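Local atomic coordinates of ribonucleoside triphosphate reductase (Lactobacillus leichmannii, PDB entry 1L1L), a protein that reduces ribonucleoside triphosphates to 2'-deoxyribonucleotides with the help of a B12 cofactor, as an allosterically regulated monomeric class II ribonucleotide reductase. Residues 63-68 and 534-539; 282-287 and 302-307; 503-508 and 665-670; 593-598 and 605-610. All coordinates share one frame; numbering follows the deposited sequence.

Contact 1: residues 63-68 and 534-539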
# COMPACT_ATOMS: atom_id res chain seq x y z
N ASP A 63 -10.66 20.77 4.54
CA ASP A 63 -10.40 22.00 3.79
C ASP A 63 -9.94 23.05 4.81
O ASP A 63 -10.63 23.34 5.78
CB ASP A 63 -11.66 22.49 3.06
CG ASP A 63 -11.36 23.64 2.10
OD1 ASP A 63 -10.83 24.67 2.56
OD2 ASP A 63 -11.64 23.51 0.89
N PRO A 64 -8.74 23.61 4.60
CA PRO A 64 -8.17 24.62 5.49
C PRO A 64 -8.97 25.92 5.67
O PRO A 64 -8.89 26.56 6.71
CB PRO A 64 -6.79 24.87 4.88
CG PRO A 64 -7.06 24.71 3.42
CD PRO A 64 -7.93 23.48 3.37
N ARG A 65 -9.73 26.29 4.64
CA ARG A 65 -10.53 27.51 4.70
C ARG A 65 -11.55 27.43 5.83
O ARG A 65 -11.89 28.44 6.45
CB ARG A 65 -11.25 27.74 3.37
CG ARG A 65 -10.33 28.19 2.26
CD ARG A 65 -11.06 28.25 0.94
NE ARG A 65 -11.52 26.93 0.50
CZ ARG A 65 -12.23 26.72 -0.60
NH1 ARG A 65 -12.56 27.73 -1.39
NH2 ARG A 65 -12.60 25.49 -0.93
N LEU A 66 -12.03 26.22 6.11
CA LEU A 66 -13.00 26.00 7.17
C LEU A 66 -12.40 26.31 8.54
O LEU A 66 -13.09 26.24 9.56
CB LEU A 66 -13.49 24.55 7.16
CG LEU A 66 -14.34 24.08 5.97
CD1 LEU A 66 -14.53 22.56 6.05
CD2 LEU A 66 -15.69 24.80 5.98
N GLN A 67 -11.12 26.65 8.56
CA GLN A 67 -10.44 26.97 9.81
C GLN A 67 -10.46 28.47 10.09
O GLN A 67 -10.22 28.90 11.22
CB GLN A 67 -8.99 26.49 9.74
CG GLN A 67 -8.85 25.01 9.42
CD GLN A 67 -9.59 24.13 10.41
OE1 GLN A 67 -9.34 24.20 11.61
NE2 GLN A 67 -10.49 23.29 9.90
N ASP A 68 -10.74 29.25 9.05
CA ASP A 68 -10.77 30.71 9.17
C ASP A 68 -12.17 31.30 8.97
O ASP A 68 -12.50 31.75 7.87
CB ASP A 68 -9.81 31.30 8.14
CG ASP A 68 -8.43 30.68 8.20
OD1 ASP A 68 -7.74 30.87 9.23
OD2 ASP A 68 -8.04 29.99 7.23
N LYS A 534 -5.12 27.59 -6.35
CA LYS A 534 -5.31 29.03 -6.32
C LYS A 534 -6.24 29.38 -5.15
O LYS A 534 -5.87 30.15 -4.26
CB LYS A 534 -5.92 29.51 -7.64
CG LYS A 534 -6.36 30.97 -7.64
CD LYS A 534 -5.23 31.88 -7.21
CE LYS A 534 -5.64 33.35 -7.16
NZ LYS A 534 -4.52 34.18 -6.64
N THR A 535 -7.43 28.80 -5.16
CA THR A 535 -8.43 29.04 -4.13
C THR A 535 -7.88 28.87 -2.71
O THR A 535 -8.14 29.70 -1.83
CB THR A 535 -9.62 28.08 -4.29
OG1 THR A 535 -10.31 28.35 -5.51
CG2 THR A 535 -10.57 28.23 -3.14
N LEU A 536 -7.13 27.80 -2.49
CA LEU A 536 -6.56 27.52 -1.18
C LEU A 536 -5.30 28.32 -0.92
O LEU A 536 -4.93 28.57 0.23
CB LEU A 536 -6.26 26.03 -1.04
CG LEU A 536 -7.47 25.11 -1.08
CD1 LEU A 536 -7.01 23.67 -0.86
CD2 LEU A 536 -8.46 25.52 -0.00
N GLY A 537 -4.63 28.72 -1.99
CA GLY A 537 -3.40 29.48 -1.86
C GLY A 537 -2.18 28.65 -1.52
O GLY A 537 -1.23 29.17 -0.94
N CYS A 538 -2.20 27.37 -1.87
CA CYS A 538 -1.06 26.48 -1.59
C CYS A 538 -0.34 26.16 -2.89
O CYS A 538 -0.72 26.63 -3.95
CB CYS A 538 -1.55 25.16 -0.98
SG CYS A 538 -2.46 24.13 -2.17
N ASN A 539 0.71 25.35 -2.80
CA ASN A 539 1.47 24.96 -3.98
C ASN A 539 0.68 23.96 -4.81
O ASN A 539 -0.15 23.22 -4.28
CB ASN A 539 2.79 24.31 -3.56
CG ASN A 539 3.72 25.29 -2.89
OD1 ASN A 539 4.13 26.28 -3.50
ND2 ASN A 539 4.05 25.04 -1.63
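Leu536, the last helical residue of helix 512-536, pushes one methyl into a small dish formed by Asp63, Pro64 and Arg65. Toward residues 63-68 the touching is done by that methyl, CD2: it lies 3.8 Å from Pro64 CG, 3.6 Å from Asp63 OD1 and 3.4 Å from Arg65 NE, and the leucine runs at about a right angle to both the proline ring and the arginine chain. Arg65 grips Asp63 side-on, which should hold the dish in shape. Its NE donates to Asp63 OD1 (3.1 Å) and its NH2 to Asp63 OD2 (2.9 Å), with the carboxylate at the edge of the guanidinium, in its plane. The arginine chain bends at chi3 (-64°), which folds the guanidinium back to its near neighbour. Asp63 OD1 also takes the backbone N of Arg65 at 2.9 Å, and Tyr532 of helix 512-536 bonds to OD2, a second tie between loop and helix. This inner part is backed by Leu78 of helix 72-90 and by Phe452, which touches both Pro64 and Leu536. On the exposed side the placing of Thr535 CG2 over one guanidinium face is doubtful, being too close to NH1; past Leu536 the chain turns off at exposed Gly537. Two local motifs meet here, an Asx turn opening the 3-10 segment 64-67 and a Schellman motif, with Gly537 as C-prime, closing helix 512-536.

Contact 2: residues 282-287 and 302-307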
# COMPACT_ATOMS: atom_id res chain seq x y z
N LEU A 282 16.20 -8.27 20.37
CA LEU A 282 17.32 -9.21 20.52
C LEU A 282 18.01 -9.43 19.19
O LEU A 282 19.24 -9.34 19.10
CB LEU A 282 16.83 -10.54 21.09
CG LEU A 282 16.30 -10.47 22.53
CD1 LEU A 282 15.80 -11.82 22.95
CD2 LEU A 282 17.40 -9.96 23.47
N ASP A 283 17.23 -9.71 18.15
CA ASP A 283 17.80 -9.93 16.83
C ASP A 283 18.42 -8.67 16.23
O ASP A 283 19.46 -8.74 15.55
CB ASP A 283 16.73 -10.50 15.90
CG ASP A 283 16.31 -11.91 16.29
OD1 ASP A 283 17.12 -12.61 16.96
OD2 ASP A 283 15.20 -12.33 15.94
N VAL A 284 17.81 -7.52 16.47
CA VAL A 284 18.33 -6.25 15.97
C VAL A 284 19.65 -5.92 16.67
O VAL A 284 20.53 -5.25 16.10
CB VAL A 284 17.30 -5.11 16.23
CG1 VAL A 284 17.96 -3.75 16.10
CG2 VAL A 284 16.17 -5.22 15.22
N ASN A 285 19.79 -6.39 17.90
CA ASN A 285 21.01 -6.12 18.64
C ASN A 285 22.12 -7.01 18.08
O ASN A 285 23.26 -6.58 17.93
CB ASN A 285 20.78 -6.38 20.13
CG ASN A 285 21.86 -5.79 21.01
OD1 ASN A 285 22.29 -4.64 20.81
ND2 ASN A 285 22.30 -6.56 21.99
N GLU A 286 21.79 -8.25 17.75
CA GLU A 286 22.78 -9.17 17.19
C GLU A 286 23.37 -8.60 15.90
O GLU A 286 24.59 -8.51 15.76
CB GLU A 286 22.17 -10.54 16.91
CG GLU A 286 21.83 -11.33 18.16
CD GLU A 286 21.38 -12.74 17.85
OE1 GLU A 286 20.32 -12.91 17.22
OE2 GLU A 286 22.11 -13.69 18.24
N VAL A 287 22.50 -8.22 14.96
CA VAL A 287 22.97 -7.66 13.70
C VAL A 287 23.93 -6.51 13.96
O VAL A 287 24.94 -6.37 13.27
CB VAL A 287 21.79 -7.12 12.84
CG1 VAL A 287 22.34 -6.40 11.62
CG2 VAL A 287 20.88 -8.27 12.43
N ALA A 302 19.03 -3.54 5.81
CA ALA A 302 17.78 -4.14 5.36
C ALA A 302 17.30 -5.20 6.35
O ALA A 302 16.10 -5.34 6.58
CB ALA A 302 17.94 -4.75 3.96
N ASP A 303 18.22 -5.96 6.94
CA ASP A 303 17.82 -6.97 7.92
C ASP A 303 17.13 -6.31 9.12
O ASP A 303 16.13 -6.81 9.62
CB ASP A 303 19.03 -7.77 8.43
CG ASP A 303 19.35 -8.99 7.56
OD1 ASP A 303 18.42 -9.54 6.93
OD2 ASP A 303 20.54 -9.42 7.55
N ILE A 304 17.67 -5.19 9.60
CA ILE A 304 17.07 -4.51 10.73
C ILE A 304 15.66 -4.06 10.35
O ILE A 304 14.71 -4.29 11.10
CB ILE A 304 17.94 -3.31 11.17
CG1 ILE A 304 19.21 -3.82 11.86
CG2 ILE A 304 17.17 -2.41 12.12
CD1 ILE A 304 20.22 -2.73 12.17
N CYS A 305 15.51 -3.45 9.17
CA CYS A 305 14.19 -3.01 8.71
C CYS A 305 13.24 -4.19 8.60
O CYS A 305 12.06 -4.09 8.95
CB CYS A 305 14.30 -2.33 7.35
SG CYS A 305 15.07 -0.73 7.42
N ASN A 306 13.76 -5.32 8.12
CA ASN A 306 12.95 -6.52 7.99
C ASN A 306 12.52 -7.05 9.35
O ASN A 306 11.38 -7.50 9.50
CB ASN A 306 13.72 -7.63 7.26
CG ASN A 306 13.99 -7.31 5.79
OD1 ASN A 306 14.56 -8.14 5.07
ND2 ASN A 306 13.57 -6.11 5.34
N LEU A 307 13.43 -7.04 10.32
CA LEU A 307 13.15 -7.53 11.66
C LEU A 307 12.04 -6.68 12.29
O LEU A 307 11.18 -7.19 13.01
CB LEU A 307 14.40 -7.47 12.54
CG LEU A 307 15.49 -8.50 12.21
CD1 LEU A 307 16.78 -8.20 13.00
CD2 LEU A 307 14.97 -9.89 12.54
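Helices 275-289 and 298-313 run antiparallel where residues 282-287 face 302-307, their local axes 177° apart in direction and 9.6 Å apart at closest approach, with Val284 and Ile304 nearest at the CA atoms. Leu307 makes the most contacts, touching Asp283, Val284 and Val287. With CG anti to its carbonyl carbon (chi1 -72°), it extends across to the other helix and lays CD1 against the backbone itself, 3.7 Å from both Asp283 C and Val284 N. Its other methyl, CD2, rests 3.8 Å from Asp283 CB, the two side chains crossing at about a right angle. Val284 slides past Leu307 in the opposite direction, its CG2 3.8 Å from Leu307 CD1. One turn on, Val287 divides its branches: CG2 meets Leu307 CD1 tip to tip at 4.1 Å, while CG1 reaches Ile304 CG1, also at 4.1 Å. The carboxylate of Asp303 is turned to other partners, forming a salt bridge with Arg347 and a hydrogen bond with His346, and so ties helix 298-313 to helix 340-347. Between the two segments, then, the adhesion is that of branched aliphatic chains in van der Waals contact, which implies that shape fit, rather than directional bonds, sets how these segments meet.

Contact 3: residues 503-508 and 665-670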
# COMPACT_ATOMS: atom_id res chain seq x y z
N GLU A 503 19.50 -1.79 -32.66
CA GLU A 503 19.07 -3.18 -32.63
C GLU A 503 17.63 -3.27 -33.12
O GLU A 503 16.78 -2.47 -32.74
CB GLU A 503 19.16 -3.71 -31.19
CG GLU A 503 18.45 -5.04 -30.96
CD GLU A 503 18.60 -5.53 -29.53
OE1 GLU A 503 18.37 -4.73 -28.61
OE2 GLU A 503 18.95 -6.72 -29.34
N ALA A 504 17.35 -4.25 -33.98
CA ALA A 504 16.01 -4.44 -34.50
C ALA A 504 15.11 -4.92 -33.36
O ALA A 504 15.46 -5.82 -32.61
CB ALA A 504 16.02 -5.46 -35.64
N ILE A 505 13.94 -4.29 -33.23
CA ILE A 505 13.00 -4.66 -32.18
C ILE A 505 11.56 -4.51 -32.64
O ILE A 505 11.27 -3.91 -33.68
CB ILE A 505 13.19 -3.76 -30.94
CG1 ILE A 505 13.06 -2.29 -31.35
CG2 ILE A 505 14.55 -4.04 -30.30
CD1 ILE A 505 13.14 -1.31 -30.21
N LYS A 506 10.65 -5.08 -31.85
CA LYS A 506 9.23 -4.99 -32.14
C LYS A 506 8.63 -3.91 -31.26
O LYS A 506 8.64 -4.02 -30.04
CB LYS A 506 8.55 -6.33 -31.85
CG LYS A 506 8.95 -7.45 -32.79
CD LYS A 506 8.38 -7.19 -34.18
CE LYS A 506 8.53 -8.40 -35.08
NZ LYS A 506 7.69 -8.24 -36.30
N VAL A 507 8.13 -2.85 -31.88
CA VAL A 507 7.51 -1.77 -31.13
C VAL A 507 6.00 -1.92 -31.23
O VAL A 507 5.47 -2.39 -32.24
CB VAL A 507 7.95 -0.39 -31.67
CG1 VAL A 507 7.17 0.71 -30.98
CG2 VAL A 507 9.43 -0.20 -31.44
N PRO A 508 5.28 -1.54 -30.17
CA PRO A 508 3.82 -1.65 -30.15
C PRO A 508 3.10 -0.54 -30.91
O PRO A 508 3.61 0.57 -31.04
CB PRO A 508 3.50 -1.60 -28.66
CG PRO A 508 4.53 -0.61 -28.16
CD PRO A 508 5.78 -1.12 -28.84
N LEU A 665 13.44 -5.50 -20.75
CA LEU A 665 13.90 -4.52 -19.77
C LEU A 665 14.81 -3.51 -20.48
O LEU A 665 14.72 -2.29 -20.24
CB LEU A 665 14.68 -5.22 -18.63
CG LEU A 665 13.81 -6.01 -17.65
CD1 LEU A 665 14.66 -6.93 -16.78
CD2 LEU A 665 13.00 -5.02 -16.80
N ARG A 666 15.66 -4.00 -21.37
CA ARG A 666 16.54 -3.10 -22.10
C ARG A 666 15.72 -2.22 -23.04
O ARG A 666 15.92 -1.01 -23.11
CB ARG A 666 17.59 -3.89 -22.90
CG ARG A 666 18.56 -4.69 -22.05
CD ARG A 666 19.86 -4.98 -22.81
NE ARG A 666 19.61 -5.50 -24.15
CZ ARG A 666 19.17 -6.72 -24.42
NH1 ARG A 666 18.93 -7.57 -23.43
NH2 ARG A 666 18.96 -7.10 -25.67
N GLN A 667 14.79 -2.84 -23.75
CA GLN A 667 13.98 -2.08 -24.70
C GLN A 667 13.28 -0.87 -24.09
O GLN A 667 13.24 0.19 -24.71
CB GLN A 667 12.93 -2.98 -25.35
CG GLN A 667 12.28 -2.32 -26.57
CD GLN A 667 11.20 -3.16 -27.21
OE1 GLN A 667 11.27 -4.40 -27.22
NE2 GLN A 667 10.19 -2.49 -27.77
N TYR A 668 12.74 -1.02 -22.89
CA TYR A 668 12.02 0.08 -22.27
C TYR A 668 12.82 0.90 -21.25
O TYR A 668 12.23 1.61 -20.43
CB TYR A 668 10.73 -0.44 -21.63
CG TYR A 668 9.71 -0.91 -22.65
CD1 TYR A 668 9.71 -2.22 -23.13
CD2 TYR A 668 8.76 -0.02 -23.16
CE1 TYR A 668 8.79 -2.64 -24.09
CE2 TYR A 668 7.84 -0.43 -24.12
CZ TYR A 668 7.85 -1.73 -24.58
OH TYR A 668 6.93 -2.11 -25.53
N ARG A 669 14.14 0.84 -21.33
CA ARG A 669 14.99 1.57 -20.40
C ARG A 669 14.80 3.08 -20.45
O ARG A 669 15.24 3.80 -19.55
CB ARG A 669 16.47 1.21 -20.61
CG ARG A 669 17.06 1.63 -21.95
CD ARG A 669 18.47 1.05 -22.13
NE ARG A 669 19.13 1.57 -23.33
CZ ARG A 669 18.78 1.26 -24.57
NH1 ARG A 669 17.78 0.41 -24.80
NH2 ARG A 669 19.42 1.80 -25.60
N PHE A 670 14.14 3.58 -21.49
CA PHE A 670 13.92 5.02 -21.59
C PHE A 670 12.49 5.43 -21.21
O PHE A 670 12.15 6.62 -21.26
CB PHE A 670 14.23 5.52 -23.01
CG PHE A 670 15.63 5.24 -23.47
CD1 PHE A 670 15.88 4.30 -24.47
CD2 PHE A 670 16.72 5.92 -22.91
CE1 PHE A 670 17.18 4.04 -24.90
CE2 PHE A 670 18.02 5.66 -23.33
CZ PHE A 670 18.25 4.72 -24.33
O HOH W 1 8.50 -5.47 -27.71
O HOH W 2 11.90 -6.71 -29.61
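Gln667 reaches strand 504-510 of the antiparallel beta hairpin 490-497/504-510 because CG stands anti to its backbone N (chi1 -167°) and the chain stays extended, carrying the amide straight out from the end of helix 661-667. Ile505 answers from the opposite direction: chi1 of 56° sets CG1 between the backbone N and the carbonyl carbon, and CD1 comes to lie 3.9 Å from Gln667 CG. The C-terminal end of the helix is thus docked on one strand of the hairpin, in a surface region of the protein. Gln667 NE2 donates to Lys506 O at 3.1 Å, with an N-H...O angle of 150°; the donor stands above the carbonyl plane. The amide's other end is tied in by water. Water 1 donates both to Gln667 OE1 and to Lys506 O, so that this carbonyl receives the glutamine directly and again through solvent, while water 2 accepts from Lys506 N and gives a weak bond to the same OE1. The ends of the contact are held more lightly. Glu503 OE2 approaches the edge of the Arg666 guanidinium, near its plane, but their salt bridge is long at 3.7 Å to NH2; Arg666 has a second acidic partner in Glu662 of its own helix. Lys506 turns its amine to Asp495 on the neighbouring strand. At the other end Tyr668 and Pro508 come from opposite directions, both also touching Ala633 of helix 628-641, and the phenol oxygen OH sits 3.6 Å from Pro508 CD.

Contact 4: residues 593-598 and 605-610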
# COMPACT_ATOMS: atom_id res chain seq x y z
N ARG A 593 -22.49 -22.02 -3.21
CA ARG A 593 -21.93 -23.33 -2.89
C ARG A 593 -20.77 -23.13 -1.93
O ARG A 593 -20.01 -22.17 -2.07
CB ARG A 593 -21.43 -24.02 -4.16
CG ARG A 593 -22.54 -24.51 -5.08
CD ARG A 593 -22.06 -25.57 -6.09
NE ARG A 593 -23.15 -25.98 -6.97
CZ ARG A 593 -23.02 -26.79 -8.01
NH1 ARG A 593 -21.84 -27.30 -8.33
NH2 ARG A 593 -24.09 -27.10 -8.75
N THR A 594 -20.67 -24.00 -0.93
CA THR A 594 -19.60 -23.91 0.07
C THR A 594 -18.94 -25.27 0.29
O THR A 594 -19.50 -26.31 -0.04
CB THR A 594 -20.13 -23.40 1.43
OG1 THR A 594 -20.97 -24.40 2.02
CG2 THR A 594 -20.94 -22.12 1.26
N GLU A 595 -17.74 -25.24 0.88
CA GLU A 595 -16.99 -26.46 1.15
C GLU A 595 -15.91 -26.12 2.17
O GLU A 595 -15.48 -24.97 2.26
CB GLU A 595 -16.32 -26.95 -0.14
CG GLU A 595 -15.18 -26.04 -0.59
CD GLU A 595 -14.70 -26.30 -2.00
OE1 GLU A 595 -14.32 -27.46 -2.31
OE2 GLU A 595 -14.69 -25.33 -2.80
N ALA A 596 -15.48 -27.11 2.93
CA ALA A 596 -14.43 -26.87 3.91
C ALA A 596 -13.16 -26.56 3.11
O ALA A 596 -12.89 -27.19 2.09
CB ALA A 596 -14.24 -28.11 4.78
N ASP A 597 -12.41 -25.56 3.56
CA ASP A 597 -11.17 -25.17 2.89
C ASP A 597 -10.11 -26.21 3.28
O ASP A 597 -9.98 -26.55 4.45
CB ASP A 597 -10.78 -23.76 3.35
CG ASP A 597 -9.37 -23.37 2.96
OD1 ASP A 597 -8.89 -23.73 1.86
OD2 ASP A 597 -8.74 -22.66 3.77
N ILE A 598 -9.38 -26.72 2.30
CA ILE A 598 -8.36 -27.73 2.58
C ILE A 598 -7.00 -27.17 2.96
O ILE A 598 -6.13 -27.90 3.46
CB ILE A 598 -8.15 -28.67 1.36
CG1 ILE A 598 -7.62 -27.88 0.16
CG2 ILE A 598 -9.45 -29.38 1.02
CD1 ILE A 598 -7.56 -28.67 -1.14
N CYS A 605 -14.90 -22.30 2.30
CA CYS A 605 -14.77 -21.64 1.02
C CYS A 605 -16.19 -21.40 0.51
O CYS A 605 -17.06 -22.26 0.67
CB CYS A 605 -14.06 -22.51 -0.00
SG CYS A 605 -12.26 -22.52 0.08
N VAL A 606 -16.41 -20.25 -0.11
CA VAL A 606 -17.70 -19.96 -0.70
C VAL A 606 -17.43 -19.63 -2.17
O VAL A 606 -16.58 -18.78 -2.49
CB VAL A 606 -18.39 -18.78 0.02
CG1 VAL A 606 -19.74 -18.49 -0.63
CG2 VAL A 606 -18.58 -19.12 1.50
N GLU A 607 -18.13 -20.33 -3.06
CA GLU A 607 -17.95 -20.16 -4.50
C GLU A 607 -18.81 -19.07 -5.15
O GLU A 607 -20.05 -19.13 -5.11
CB GLU A 607 -18.18 -21.51 -5.18
CG GLU A 607 -17.47 -22.65 -4.44
CD GLU A 607 -17.48 -23.97 -5.17
OE1 GLU A 607 -18.10 -24.07 -6.25
OE2 GLU A 607 -16.85 -24.93 -4.66
N PHE A 608 -18.13 -18.10 -5.76
CA PHE A 608 -18.82 -16.99 -6.43
C PHE A 608 -18.61 -17.04 -7.94
O PHE A 608 -17.49 -16.82 -8.43
CB PHE A 608 -18.30 -15.63 -5.93
CG PHE A 608 -18.59 -15.35 -4.48
CD1 PHE A 608 -17.85 -15.97 -3.48
CD2 PHE A 608 -19.60 -14.45 -4.12
CE1 PHE A 608 -18.12 -15.71 -2.12
CE2 PHE A 608 -19.88 -14.19 -2.78
CZ PHE A 608 -19.14 -14.82 -1.78
N PRO A 609 -19.66 -17.35 -8.71
CA PRO A 609 -19.52 -17.39 -10.17
C PRO A 609 -19.30 -15.95 -10.64
O PRO A 609 -19.99 -15.04 -10.18
CB PRO A 609 -20.87 -17.95 -10.64
CG PRO A 609 -21.32 -18.79 -9.46
CD PRO A 609 -20.96 -17.91 -8.29
N ILE A 610 -18.33 -15.73 -11.53
CA ILE A 610 -18.06 -14.37 -12.00
C ILE A 610 -17.75 -14.27 -13.49
O ILE A 610 -16.93 -15.02 -14.02
CB ILE A 610 -16.88 -13.71 -11.24
CG1 ILE A 610 -17.23 -13.57 -9.76
CG2 ILE A 610 -16.56 -12.35 -11.84
CD1 ILE A 610 -16.16 -12.90 -8.92
O HOH W 3 -21.67 -21.23 -5.83
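Glu595 and Glu607 bring their carboxylates together on one face of the hairpin formed by strands 593-596 and 603-611, with OE2 of Glu595 only 2.9 Å from OE2 of Glu607. Torsions on both sides produce the meeting. Glu595 places CG between its backbone N and carbonyl carbon (chi1 70°) and then extends, so its chain leans toward the partner strand and CG packs 3.8 Å from Cys605 CB. Glu607 has CG beside its own backbone N and reaches across at about a right angle, the two carboxylate planes 46° apart. Cys605, on the same face, sets SG 3.8 Å from Asp597 CB, just past the paired residues. The other face carries Thr594 and Val606, a non-hydrogen-bonded pair lying side by side and pointing the same way, CG2 to CG2 at 3.8 Å. Underneath, the backbones are joined by Glu607 N to Arg593 O (2.8 Å) and by a reciprocal pair between Glu595 and Cys605, of which Cys605 N to Glu595 O is the shorter at 2.7 Å. Water 3 bridges Arg593 N and Glu607 O. Arg574 of the adjoining strand 570-578 forms a salt bridge with Glu595 and a long, weak ion pair with Glu607, and Arg701 takes the other oxygen of Glu607. Two acceptors this close would repel if both were charged; the arginines probably offset that, and a proton shared between the carboxylates is another possibility.

How the contacts relate
The four contacts are spread widely over one chain, with centres 40 to 50 Å apart and no two touching. Contacts 1 and 4 are the most distant pair, on opposite sides of the chain's centre, and contacts 2 and 3 have the nearest atoms, about 21 Å apart. Along the sequence, contact 2 lies inside the loop closed by contact 1, and contact 4 inside that closed by contact 3. Contacts 1 and 3 interlock: their segments alternate, and strand 504-510 of contact 3 leads directly into helix 512-536 of contact 1. All four centres lie 23 to 30 Å from the centre of the chain, so they are peripheral in a fold built on a ten-stranded alpha-beta barrel with a central finger loop; none includes a ligand.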